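Long-range contacts in alpha-L-rhamnosidase (Aspergillus terreus, PDB 6GSZ), which probably hydrolyses terminal non-reducing alpha-L-rhamnose residues from alpha-L-rhamnosides, as a calcium-binding glycoside hydrolase: residues 45-50 / 74-79; 136-141 / 243-248; 140-145 / 235-240; 162-167 / 190-195. One frame throughout, in Å; residues are numbered along the deposited sequence. Where two conformers were deposited one is given.

Interaction 1 (45-50 / 74-79)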
loop_
_atom_site.group_PDB
_atom_site.type_symbol
_atom_site.label_atom_id
_atom_site.label_comp_id
_atom_site.label_asym_id
_atom_site.label_seq_id
_atom_site.Cartn_x
_atom_site.Cartn_y
_atom_site.Cartn_z
ATOM N N VAL A 45 22.747 12.769 -19.959
ATOM C CA VAL A 45 22.592 11.348 -20.188
ATOM C C VAL A 45 23.902 10.763 -20.724
ATOM O O VAL A 45 24.364 11.140 -21.814
ATOM C CB VAL A 45 21.432 11.078 -21.157
ATOM C CG1 VAL A 45 21.219 9.575 -21.353
ATOM C CG2 VAL A 45 20.160 11.777 -20.693
ATOM N N LYS A 46 24.467 9.816 -19.960
ATOM C CA LYS A 46 25.742 9.143 -20.338
ATOM C C LYS A 46 25.467 7.687 -20.725
ATOM O O LYS A 46 24.861 6.968 -19.926
ATOM C CB LYS A 46 26.762 9.255 -19.193
ATOM C CG LYS A 46 28.095 8.564 -19.426
ATOM C CD LYS A 46 28.935 9.214 -20.496
ATOM C CE LYS A 46 30.293 8.555 -20.650
ATOM N NZ LYS A 46 30.205 7.328 -21.472
ATOM N N ARG A 47 25.891 7.274 -21.921
ATOM C CA ARG A 47 25.848 5.917 -22.394
ATOM C C ARG A 47 27.286 5.439 -22.504
ATOM O O ARG A 47 28.108 6.221 -22.934
ATOM C CB ARG A 47 25.191 5.891 -23.775
ATOM C CG ARG A 47 23.699 5.725 -23.681
ATOM C CD ARG A 47 23.058 5.636 -25.062
ATOM N NE ARG A 47 21.636 5.346 -24.939
ATOM C CZ ARG A 47 20.679 6.242 -25.007
ATOM N NH1 ARG A 47 20.961 7.532 -24.839
ATOM N NH2 ARG A 47 19.454 5.857 -25.283
ATOM N N ALA A 48 27.540 4.190 -22.085
ATOM C CA ALA A 48 28.880 3.624 -22.147
ATOM C C ALA A 48 29.440 3.872 -23.566
ATOM O O ALA A 48 28.642 3.664 -24.594
ATOM C CB ALA A 48 28.828 2.156 -21.745
ATOM N N GLY A 49 30.750 4.265 -23.615
ATOM C CA GLY A 49 31.463 4.426 -24.890
ATOM C C GLY A 49 31.163 5.739 -25.603
ATOM O O GLY A 49 31.789 6.006 -26.636
ATOM N N HIS A 50 30.223 6.542 -25.076
ATOM C CA HIS A 50 29.847 7.820 -25.701
ATOM C C HIS A 50 30.078 8.966 -24.715
ATOM O O HIS A 50 29.928 8.808 -23.505
ATOM C CB HIS A 50 28.388 7.824 -26.189
ATOM C CG HIS A 50 28.057 6.706 -27.129
ATOM N ND1 HIS A 50 26.753 6.413 -27.490
ATOM C CD2 HIS A 50 28.835 5.801 -27.770
ATOM C CE1 HIS A 50 26.742 5.383 -28.313
ATOM N NE2 HIS A 50 28.012 4.988 -28.506
ATOM N N SER A 74 16.344 -2.794 -24.315
ATOM C CA SER A 74 16.326 -3.816 -23.273
ATOM C C SER A 74 17.745 -4.025 -22.744
ATOM O O SER A 74 18.691 -4.236 -23.549
ATOM C CB SER A 74 15.783 -5.105 -23.864
ATOM O OG SER A 74 15.918 -6.158 -22.909
ATOM N N GLY A 75 17.913 -3.977 -21.417
ATOM C CA GLY A 75 19.214 -4.188 -20.808
ATOM C C GLY A 75 20.204 -3.045 -20.961
ATOM O O GLY A 75 21.360 -3.175 -20.530
ATOM N N GLU A 76 19.776 -1.886 -21.491
ATOM C CA GLU A 76 20.701 -0.773 -21.737
ATOM C C GLU A 76 20.644 0.206 -20.569
ATOM O O GLU A 76 19.573 0.780 -20.281
ATOM C CB GLU A 76 20.335 -0.015 -23.009
ATOM C CG GLU A 76 21.334 1.093 -23.334
ATOM C CD GLU A 76 20.996 1.959 -24.536
ATOM O OE1 GLU A 76 19.875 1.830 -25.083
ATOM O OE2 GLU A 76 21.909 2.736 -24.946
ATOM N N GLU A 77 21.780 0.389 -19.901
ATOM C CA GLU A 77 21.871 1.336 -18.782
ATOM C C GLU A 77 22.296 2.719 -19.282
ATOM O O GLU A 77 23.248 2.854 -20.077
ATOM C CB GLU A 77 22.913 0.873 -17.765
ATOM C CG GLU A 77 23.002 1.679 -16.497
ATOM C CD GLU A 77 24.138 1.254 -15.586
ATOM O OE1 GLU A 77 25.307 1.596 -15.906
ATOM O OE2 GLU A 77 23.848 0.654 -14.536
ATOM N N ALA A 78 21.615 3.730 -18.740
ATOM C CA ALA A 78 22.089 5.123 -18.829
ATOM C C ALA A 78 22.365 5.657 -17.424
ATOM O O ALA A 78 21.665 5.301 -16.433
ATOM C CB ALA A 78 21.083 5.985 -19.542
ATOM N N THR A 79 23.321 6.596 -17.356
ATOM C CA THR A 79 23.607 7.299 -16.118
ATOM C C THR A 79 23.151 8.743 -16.309
ATOM O O THR A 79 23.477 9.329 -17.308
ATOM C CB THR A 79 25.097 7.206 -15.754
ATOM O OG1 THR A 79 25.402 5.816 -15.637
ATOM C CG2 THR A 79 25.442 7.909 -14.468
HETATM O O HOH W 1 19.253 3.734 -26.686
HETATM O O HOH W 2 25.276 2.268 -21.520
#
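K46 and T79 join strand 38-46 to strand 78-86 as an antiparallel hydrogen-bonded pair, their side chains on the same face of the sheet. Two backbone bonds close the pair: K46 N gives to T79 O at 2.9 Å, and T79 N to K46 O at 3.0 Å. Beside them the CA of A78 makes a CH...O contact with K46 O. The apolar share is small, CG1 of V45 lying 4.0 Å from CB of A78.

The charged share lies to one side of this pair, where the side chains of R47 and E76 cross at about a right angle. R47 NE donates to E76 OE2 at 2.6 Å in a salt bridge. The carboxylate oxygen sits in the guanidinium plane, yet NE reaches it from above the carboxylate plane, the two planes being 54° apart. E76 CG stands anti to the backbone N (chi1 -176°) and the chain beyond is extended, which carries the carboxylate across to R47. A water accepts from R47 NH2 and donates to E76 OE1; a second joins A48 N to E77 O.

R47 NH1 and NH2 also bond S69 OG and S70 O, and E76 OE1 takes the backbone N of Q73. Every N-H-bearing nitrogen of the guanidinium thus has a partner, so its rotation is probably fixed, and the ion pair with its water adds a polar link beside the strand pairing of the immunoglobulin-like domain.

Interaction 2 (136-141 / 243-248). With CA (calcium ion), chain Y.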
loop_
_atom_site.group_PDB
_atom_site.type_symbol
_atom_site.label_atom_id
_atom_site.label_comp_id
_atom_site.label_asym_id
_atom_site.label_seq_id
_atom_site.Cartn_x
_atom_site.Cartn_y
_atom_site.Cartn_z
ATOM N N LYS A 136 21.108 -25.201 -11.056
ATOM C CA LYS A 136 21.857 -25.219 -12.315
ATOM C C LYS A 136 23.296 -24.773 -12.034
ATOM O O LYS A 136 23.530 -23.815 -11.295
ATOM C CB LYS A 136 21.158 -24.270 -13.300
ATOM C CG LYS A 136 21.884 -23.996 -14.611
ATOM C CD LYS A 136 21.916 -25.124 -15.568
ATOM C CE LYS A 136 22.261 -24.672 -16.973
ATOM N NZ LYS A 136 22.381 -25.806 -17.910
ATOM N N GLU A 137 24.256 -25.468 -12.623
ATOM C CA GLU A 137 25.653 -25.027 -12.640
ATOM C C GLU A 137 26.013 -24.593 -14.061
ATOM O O GLU A 137 25.434 -25.092 -15.061
ATOM C CB GLU A 137 26.607 -26.117 -12.149
ATOM C CG GLU A 137 26.305 -26.560 -10.723
ATOM C CD GLU A 137 27.302 -27.539 -10.115
ATOM O OE1 GLU A 137 28.409 -27.668 -10.686
ATOM O OE2 GLU A 137 26.989 -28.136 -9.049
ATOM N N PHE A 138 26.923 -23.607 -14.136
ATOM C CA PHE A 138 27.307 -23.004 -15.428
ATOM C C PHE A 138 28.715 -22.453 -15.273
ATOM O O PHE A 138 29.229 -22.368 -14.172
ATOM C CB PHE A 138 26.314 -21.910 -15.849
ATOM C CG PHE A 138 26.165 -20.766 -14.876
ATOM C CD1 PHE A 138 25.321 -20.882 -13.789
ATOM C CD2 PHE A 138 26.838 -19.560 -15.068
ATOM C CE1 PHE A 138 25.149 -19.836 -12.913
ATOM C CE2 PHE A 138 26.665 -18.506 -14.177
ATOM C CZ PHE A 138 25.817 -18.650 -13.108
ATOM N N SER A 139 29.269 -22.026 -16.397
ATOM C CA SER A 139 30.619 -21.541 -16.477
ATOM C C SER A 139 30.632 -20.129 -17.028
ATOM O O SER A 139 29.940 -19.851 -18.011
ATOM C CB SER A 139 31.398 -22.402 -17.421
ATOM O OG SER A 139 31.527 -23.674 -16.881
ATOM N N VAL A 140 31.486 -19.297 -16.443
ATOM C CA VAL A 140 31.818 -17.998 -16.993
ATOM C C VAL A 140 33.326 -18.019 -17.231
ATOM O O VAL A 140 34.105 -17.785 -16.327
ATOM C CB VAL A 140 31.370 -16.868 -16.055
ATOM C CG1 VAL A 140 31.706 -15.514 -16.652
ATOM C CG2 VAL A 140 29.889 -16.946 -15.763
ATOM N N ASP A 141 33.722 -18.389 -18.444
ATOM C CA ASP A 141 35.162 -18.651 -18.704
ATOM C C ASP A 141 35.863 -17.527 -19.481
ATOM O O ASP A 141 36.940 -17.700 -20.043
ATOM C CB ASP A 141 35.333 -19.975 -19.431
ATOM C CG ASP A 141 34.757 -21.158 -18.673
ATOM O OD1 ASP A 141 35.060 -21.318 -17.428
ATOM O OD2 ASP A 141 34.026 -21.912 -19.329
ATOM N N LEU A 243 26.579 -13.913 -22.520
ATOM C CA LEU A 243 26.250 -15.295 -22.171
ATOM C C LEU A 243 24.840 -15.318 -21.558
ATOM O O LEU A 243 24.516 -14.472 -20.731
ATOM C CB LEU A 243 27.337 -15.775 -21.197
ATOM C CG LEU A 243 27.134 -17.090 -20.439
ATOM C CD1 LEU A 243 27.104 -18.292 -21.375
ATOM C CD2 LEU A 243 28.249 -17.271 -19.410
ATOM N N TYR A 244 24.027 -16.279 -21.984
ATOM C CA TYR A 244 22.634 -16.478 -21.521
ATOM C C TYR A 244 22.498 -17.821 -20.814
ATOM O O TYR A 244 22.785 -18.852 -21.409
ATOM C CB TYR A 244 21.660 -16.435 -22.692
ATOM C CG TYR A 244 21.693 -15.114 -23.403
ATOM C CD1 TYR A 244 22.566 -14.885 -24.463
ATOM C CD2 TYR A 244 20.851 -14.104 -23.012
ATOM C CE1 TYR A 244 22.606 -13.658 -25.095
ATOM C CE2 TYR A 244 20.882 -12.866 -23.628
ATOM C CZ TYR A 244 21.770 -12.644 -24.663
ATOM O OH TYR A 244 21.781 -11.445 -25.290
ATOM N N ILE A 245 22.032 -17.822 -19.565
ATOM C CA ILE A 245 21.849 -19.061 -18.829
ATOM C C ILE A 245 20.373 -19.115 -18.478
ATOM O O ILE A 245 19.921 -18.442 -17.516
ATOM C CB ILE A 245 22.694 -19.142 -17.538
ATOM C CG1 ILE A 245 24.176 -18.857 -17.767
ATOM C CG2 ILE A 245 22.485 -20.514 -16.881
ATOM C CD1 ILE A 245 24.822 -19.810 -18.709
ATOM N N PRO A 246 19.572 -19.823 -19.288
ATOM C CA PRO A 246 18.136 -19.876 -19.079
ATOM C C PRO A 246 17.687 -20.959 -18.110
ATOM O O PRO A 246 18.341 -22.022 -18.004
ATOM C CB PRO A 246 17.606 -20.179 -20.491
ATOM C CG PRO A 246 18.656 -21.127 -21.037
ATOM C CD PRO A 246 19.958 -20.546 -20.512
ATOM N N SER A 247 16.497 -20.786 -17.527
ATOM C CA SER A 247 15.749 -21.899 -16.964
ATOM C C SER A 247 15.313 -22.795 -18.112
ATOM O O SER A 247 14.721 -22.351 -19.093
ATOM C CB SER A 247 14.568 -21.421 -16.158
ATOM O OG SER A 247 13.789 -20.454 -16.864
ATOM N N ASP A 248 15.557 -24.111 -17.966
ATOM C CA ASP A 248 15.154 -25.102 -18.987
ATOM C C ASP A 248 15.289 -26.488 -18.349
ATOM O O ASP A 248 15.608 -26.588 -17.157
ATOM C CB ASP A 248 15.957 -24.949 -20.276
ATOM C CG ASP A 248 17.431 -25.267 -20.156
ATOM O OD1 ASP A 248 17.828 -25.900 -19.145
ATOM O OD2 ASP A 248 18.209 -24.860 -21.079
HETATM CA CA CA Y . 39.014 -18.689 -20.417
HETATM O O HOH W 3 39.436 -18.313 -18.263
#
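I245 packs against F138 in the middle of a contact that has no direct hydrogen bond between its segments. Strands 136-140 and 243-246 run antiparallel at 177°, but their axes stay 9.1 Å apart, so the contact is made by side chains, without backbone bonds between the two strands.

The tight part is this central pair. CD1 of I245 lies 3.8 Å from CB of F138, while CG1 of I245 sits 4.3 Å from the centroid of the phenyl ring, an off-centre CH-pi contact 28° from the ring normal. F138 holds CG between its backbone N and carbonyl carbon (chi1 59°), which brings the start of the ring beside CG1 and CD1 of I245. L233 of strand 228-237 touches both residues, and L193 also packs on F138.

Toward both ends the contact is looser. K136 offers only its aliphatic chain, CG and CE each 4.2 Å from CG2 of I245; its NZ bonds S250 OG, and D248 OD1, bonded to the same hydroxyl, stays 4.7 Å from NZ. At the opposite end CD2 of L243 meets CG2 of V140 at 4.0 Å in one of the leucine's two conformers, a contact that is therefore less certain. Beyond it the chain runs into solvent-exposed D141, whose backbone O binds a calcium ion at 2.3 Å, with a water as a further ligand.

Strand 132-140 belongs to one sheet and the edge strand 242-246 to another. Apolar side chains interleaved between two sheets without backbone bonds are the hallmark of a beta sandwich, here in the N-terminal region of the rhamnosidase.

Interaction 3 (140-145 / 235-240). With CA (calcium ion), chain Y.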
loop_
_atom_site.group_PDB
_atom_site.type_symbol
_atom_site.label_atom_id
_atom_site.label_comp_id
_atom_site.label_asym_id
_atom_site.label_seq_id
_atom_site.Cartn_x
_atom_site.Cartn_y
_atom_site.Cartn_z
ATOM N N VAL A 140 31.486 -19.297 -16.443
ATOM C CA VAL A 140 31.818 -17.998 -16.993
ATOM C C VAL A 140 33.326 -18.019 -17.231
ATOM O O VAL A 140 34.105 -17.785 -16.327
ATOM C CB VAL A 140 31.370 -16.868 -16.055
ATOM C CG1 VAL A 140 31.706 -15.514 -16.652
ATOM C CG2 VAL A 140 29.889 -16.946 -15.763
ATOM N N ASP A 141 33.722 -18.389 -18.444
ATOM C CA ASP A 141 35.162 -18.651 -18.704
ATOM C C ASP A 141 35.863 -17.527 -19.481
ATOM O O ASP A 141 36.940 -17.700 -20.043
ATOM C CB ASP A 141 35.333 -19.975 -19.431
ATOM C CG ASP A 141 34.757 -21.158 -18.673
ATOM O OD1 ASP A 141 35.060 -21.318 -17.428
ATOM O OD2 ASP A 141 34.026 -21.912 -19.329
ATOM N N ASP A 142 35.234 -16.369 -19.520
ATOM C CA ASP A 142 35.737 -15.136 -20.149
ATOM C C ASP A 142 35.665 -14.033 -19.093
ATOM O O ASP A 142 34.851 -14.112 -18.161
ATOM C CB ASP A 142 34.889 -14.809 -21.384
ATOM C CG ASP A 142 34.831 -15.912 -22.444
ATOM O OD1 ASP A 142 35.852 -16.136 -23.105
ATOM O OD2 ASP A 142 33.749 -16.532 -22.609
ATOM N N SER A 143 36.482 -12.994 -19.241
ATOM C CA SER A 143 36.347 -11.823 -18.378
ATOM C C SER A 143 34.988 -11.159 -18.642
ATOM O O SER A 143 34.498 -11.121 -19.786
ATOM C CB SER A 143 37.476 -10.866 -18.575
ATOM O OG SER A 143 37.467 -10.420 -19.901
ATOM N N TYR A 144 34.368 -10.662 -17.570
ATOM C CA TYR A 144 33.032 -10.067 -17.669
ATOM C C TYR A 144 32.994 -8.739 -16.913
ATOM O O TYR A 144 33.802 -8.491 -16.025
ATOM C CB TYR A 144 31.950 -11.022 -17.133
ATOM C CG TYR A 144 32.120 -11.421 -15.685
ATOM C CD1 TYR A 144 32.965 -12.459 -15.361
ATOM C CD2 TYR A 144 31.421 -10.810 -14.647
ATOM C CE1 TYR A 144 33.172 -12.841 -14.056
ATOM C CE2 TYR A 144 31.615 -11.186 -13.319
ATOM C CZ TYR A 144 32.511 -12.203 -13.034
ATOM O OH TYR A 144 32.766 -12.661 -11.774
ATOM N N VAL A 145 32.004 -7.915 -17.263
ATOM C CA VAL A 145 31.882 -6.570 -16.711
ATOM C C VAL A 145 30.573 -6.359 -15.942
ATOM O O VAL A 145 30.535 -5.488 -15.058
ATOM C CB VAL A 145 32.056 -5.499 -17.799
ATOM C CG1 VAL A 145 33.469 -5.551 -18.390
ATOM C CG2 VAL A 145 30.982 -5.564 -18.879
ATOM N N VAL A 235 25.107 -12.518 -18.719
ATOM C CA VAL A 235 26.423 -12.033 -18.362
ATOM C C VAL A 235 26.996 -11.285 -19.571
ATOM O O VAL A 235 26.973 -11.799 -20.685
ATOM C CB VAL A 235 27.361 -13.202 -17.964
ATOM C CG1 VAL A 235 28.730 -12.690 -17.568
ATOM C CG2 VAL A 235 26.769 -14.071 -16.866
ATOM N N THR A 236 27.379 -10.027 -19.350
ATOM C CA THR A 236 28.000 -9.223 -20.395
ATOM C C THR A 236 29.518 -9.324 -20.248
ATOM O O THR A 236 30.079 -8.970 -19.231
ATOM C CB THR A 236 27.573 -7.756 -20.297
ATOM O OG1 THR A 236 26.149 -7.739 -20.409
ATOM C CG2 THR A 236 28.218 -6.900 -21.368
ATOM N N LYS A 237 30.147 -9.844 -21.292
ATOM C CA LYS A 237 31.572 -10.023 -21.327
ATOM C C LYS A 237 32.262 -8.699 -21.673
ATOM O O LYS A 237 31.633 -7.732 -22.138
ATOM C CB LYS A 237 31.908 -11.132 -22.320
ATOM C CG LYS A 237 31.530 -12.522 -21.834
ATOM C CD LYS A 237 31.735 -13.565 -22.892
ATOM C CE LYS A 237 30.605 -13.621 -23.898
ATOM N NZ LYS A 237 31.020 -14.274 -25.167
ATOM N N SER A 238 33.578 -8.691 -21.468
ATOM C CA SER A 238 34.430 -7.529 -21.653
ATOM C C SER A 238 34.333 -6.968 -23.083
ATOM O O SER A 238 34.476 -5.781 -23.267
ATOM C CB SER A 238 35.867 -7.865 -21.277
ATOM O OG SER A 238 35.970 -8.066 -19.870
ATOM N N ASP A 239 34.090 -7.831 -24.073
ATOM C CA ASP A 239 34.005 -7.445 -25.481
ATOM C C ASP A 239 32.578 -7.016 -25.880
ATOM O O ASP A 239 32.349 -6.652 -27.057
ATOM C CB ASP A 239 34.538 -8.581 -26.359
ATOM C CG ASP A 239 33.652 -9.819 -26.433
ATOM O OD1 ASP A 239 32.574 -9.810 -25.830
ATOM O OD2 ASP A 239 34.051 -10.788 -27.117
ATOM N N GLY A 240 31.632 -7.051 -24.925
ATOM C CA GLY A 240 30.249 -6.588 -25.124
ATOM C C GLY A 240 29.285 -7.699 -25.548
ATOM O O GLY A 240 28.081 -7.462 -25.621
HETATM CA CA CA Y . 39.014 -18.689 -20.417
HETATM O O HOH W 3 39.436 -18.313 -18.263
#
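Y144 and K237 form an antiparallel non-hydrogen-bonded pair with CA atoms 3.9 Å apart, flanked by V145 N to T236 O at 2.9 Å and S238 N to S143 O at 3.1 Å.

The hydroxyls of S143 and S238 add a third link, OG to OG at 2.8 Å. S143 carries OG between its backbone N and carbonyl carbon (chi1 61°), which turns it to the hydroxyl of S238. On the buried side, CG1 of V235 touches CB of Y144 at 3.7 Å, and V140 closes on the same methyl. V145 and T236 touch through their CG2 atoms at 4.0 Å. D142 lies obliquely over the aliphatic part of K237, OD2 coming 3.6 Å from CD; the ammonium bonds S241 OG instead, leaving opposite charges near but beyond a salt bridge.

A type I turn from K237 to G240, closed by G240 N to K237 O, leads from strand 228-237 into 242-246. The contact therefore joins the start of strand 144-154 to a beta hairpin, just after the chain has crossed from the other sheet of the sandwich.

Interaction 4 (162-167 / 190-195)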
loop_
_atom_site.group_PDB
_atom_site.type_symbol
_atom_site.label_atom_id
_atom_site.label_comp_id
_atom_site.label_asym_id
_atom_site.label_seq_id
_atom_site.Cartn_x
_atom_site.Cartn_y
_atom_site.Cartn_z
ATOM N N ASN A 162 25.948 -18.941 -5.911
ATOM C CA ASN A 162 27.128 -19.296 -5.110
ATOM C C ASN A 162 26.886 -19.064 -3.604
ATOM O O ASN A 162 27.727 -18.472 -2.913
ATOM C CB ASN A 162 28.360 -18.561 -5.633
ATOM C CG ASN A 162 28.612 -18.803 -7.106
ATOM O OD1 ASN A 162 28.555 -19.951 -7.559
ATOM N ND2 ASN A 162 28.948 -17.779 -7.877
ATOM N N ASP A 163 25.715 -19.517 -3.118
ATOM C CA ASP A 163 25.252 -19.387 -1.716
ATOM C C ASP A 163 25.179 -17.940 -1.211
ATOM O O ASP A 163 25.250 -17.718 -0.001
ATOM C CB ASP A 163 26.076 -20.227 -0.732
ATOM C CG ASP A 163 25.344 -20.462 0.596
ATOM O OD1 ASP A 163 24.045 -20.513 0.619
ATOM O OD2 ASP A 163 26.047 -20.579 1.604
ATOM N N GLN A 164 24.995 -16.980 -2.102
ATOM C CA GLN A 164 24.701 -15.606 -1.709
ATOM C C GLN A 164 23.273 -15.292 -2.147
ATOM O O GLN A 164 22.936 -15.460 -3.339
ATOM C CB GLN A 164 25.683 -14.673 -2.394
ATOM C CG GLN A 164 27.130 -14.965 -2.053
ATOM C CD GLN A 164 28.050 -14.566 -3.184
ATOM O OE1 GLN A 164 28.072 -15.170 -4.287
ATOM N NE2 GLN A 164 28.814 -13.534 -2.913
ATOM N N ARG A 165 22.459 -14.780 -1.224
ATOM C CA ARG A 165 21.099 -14.427 -1.577
ATOM C C ARG A 165 21.102 -13.371 -2.686
ATOM O O ARG A 165 21.825 -12.390 -2.597
ATOM C CB ARG A 165 20.305 -13.936 -0.361
ATOM C CG ARG A 165 18.801 -13.931 -0.652
ATOM C CD ARG A 165 18.004 -13.305 0.453
ATOM N NE ARG A 165 16.606 -13.694 0.367
ATOM C CZ ARG A 165 15.681 -13.037 -0.354
ATOM N NH1 ARG A 165 16.031 -12.032 -1.172
ATOM N NH2 ARG A 165 14.410 -13.383 -0.214
ATOM N N VAL A 166 20.240 -13.542 -3.686
ATOM C CA VAL A 166 20.061 -12.560 -4.742
ATOM C C VAL A 166 19.018 -11.547 -4.291
ATOM O O VAL A 166 17.877 -11.871 -4.138
ATOM C CB VAL A 166 19.646 -13.168 -6.082
ATOM C CG1 VAL A 166 19.399 -12.112 -7.141
ATOM C CG2 VAL A 166 20.664 -14.217 -6.528
ATOM N N GLY A 167 19.485 -10.306 -4.114
ATOM C CA GLY A 167 18.631 -9.211 -3.711
ATOM C C GLY A 167 18.112 -9.339 -2.296
ATOM O O GLY A 167 18.441 -10.272 -1.566
ATOM N N THR A 190 26.330 -8.958 -10.708
ATOM C CA THR A 190 27.728 -8.846 -11.122
ATOM C C THR A 190 28.672 -9.381 -10.037
ATOM O O THR A 190 29.601 -10.141 -10.361
ATOM C CB THR A 190 28.087 -7.385 -11.409
ATOM O OG1 THR A 190 27.189 -6.931 -12.426
ATOM C CG2 THR A 190 29.509 -7.210 -11.905
ATOM N N ASP A 191 28.453 -8.975 -8.778
ATOM C CA ASP A 191 29.411 -9.225 -7.713
ATOM C C ASP A 191 29.194 -10.609 -7.074
ATOM O O ASP A 191 30.011 -11.015 -6.231
ATOM C CB ASP A 191 29.345 -8.101 -6.687
ATOM C CG ASP A 191 29.916 -6.772 -7.174
ATOM O OD1 ASP A 191 30.640 -6.742 -8.235
ATOM O OD2 ASP A 191 29.652 -5.772 -6.480
ATOM N N LEU A 192 28.117 -11.319 -7.440
ATOM C CA LEU A 192 27.859 -12.655 -6.873
ATOM C C LEU A 192 28.547 -13.735 -7.703
ATOM O O LEU A 192 28.762 -14.846 -7.201
ATOM C CB LEU A 192 26.348 -12.923 -6.829
ATOM C CG LEU A 192 25.499 -11.897 -6.096
ATOM C CD1 LEU A 192 24.072 -12.376 -5.959
ATOM C CD2 LEU A 192 26.036 -11.557 -4.732
ATOM N N LEU A 193 28.843 -13.447 -8.978
ATOM C CA LEU A 193 29.523 -14.413 -9.825
ATOM C C LEU A 193 30.998 -14.518 -9.445
ATOM O O LEU A 193 31.598 -13.637 -8.792
ATOM C CB LEU A 193 29.415 -14.010 -11.286
ATOM C CG LEU A 193 28.018 -13.943 -11.881
ATOM C CD1 LEU A 193 28.105 -13.439 -13.332
ATOM C CD2 LEU A 193 27.401 -15.311 -11.869
ATOM N N LYS A 194 31.590 -15.617 -9.900
ATOM C CA LYS A 194 33.031 -15.743 -9.888
ATOM C C LYS A 194 33.481 -16.269 -11.248
ATOM O O LYS A 194 32.701 -16.741 -12.100
ATOM C CB LYS A 194 33.475 -16.580 -8.685
ATOM C CG LYS A 194 32.716 -17.877 -8.499
ATOM C CD LYS A 194 33.030 -18.627 -7.206
ATOM C CE LYS A 194 32.260 -19.932 -7.139
ATOM N NZ LYS A 194 32.634 -20.743 -5.955
ATOM N N GLN A 195 34.769 -16.093 -11.492
ATOM C CA GLN A 195 35.373 -16.574 -12.695
ATOM C C GLN A 195 35.336 -18.102 -12.685
ATOM O O GLN A 195 35.643 -18.723 -11.684
ATOM C CB GLN A 195 36.828 -16.090 -12.719
ATOM C CG GLN A 195 37.413 -16.078 -14.106
ATOM C CD GLN A 195 36.694 -15.072 -14.967
ATOM O OE1 GLN A 195 36.754 -13.879 -14.723
ATOM N NE2 GLN A 195 36.013 -15.552 -15.990
HETATM O O HOH W 4 29.765 -22.008 -6.142
#
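L192 lies between Q164 and V166, with each of its two methyls turned to a different one. CD2 is 3.9 Å from CB of Q164, the two side chains sliding past each other in opposite directions; CD1 is 3.9 Å from CG2 of V166, the two crossing at a slant.

N162 meets the backbone of L192. Its ND2 donates to L192 O at 3.0 Å, with the oxygen close to the amide plane and the donor tilted 19° from the carbonyl plane. The extended chain of K194 crosses this amide at an angle, with CG near ND2 and CE 3.7 Å from OD1. A water completes the link, donating to N162 OD1 and accepting from K194 NZ. N198 OD1 takes ND2 as well, and the backbone N of A199 gives to OD1, so the amide is gripped at both ends and its orientation is well defined.

Segment 162-167 makes the turn after strand 156-161 and holds the short edge strand 164-165, while 190-195 links strand 182-188 of one sheet to strand 196-205 of the other. L192 also packs on I161, and L193 reaches Y144 and A147 of strand 144-154.

Interaction 1 stands apart in the immunoglobulin-like domain, its centre about 17 to 25 Å from the other three. Interactions 2, 3 and 4 share one sandwich: interaction 2 joins its two sheets face to face, interaction 3 pairs strands within one, and interaction 4 ties the crossover between them to an edge. Interactions 2 and 3 share V140 and D141; Q195 of 190-195 bonds D142 O. All four are partly buried: exposed residues are most numerous in interaction 3, while 1 and 4 mix buried residues (V45 and A78; V166 and L193) with exposed ones. Chemistry follows place: mainly apolar in 2, backbone and hydroxyl bonds in 3, an amide-to-carbonyl bond in 4, a salt bridge in 1.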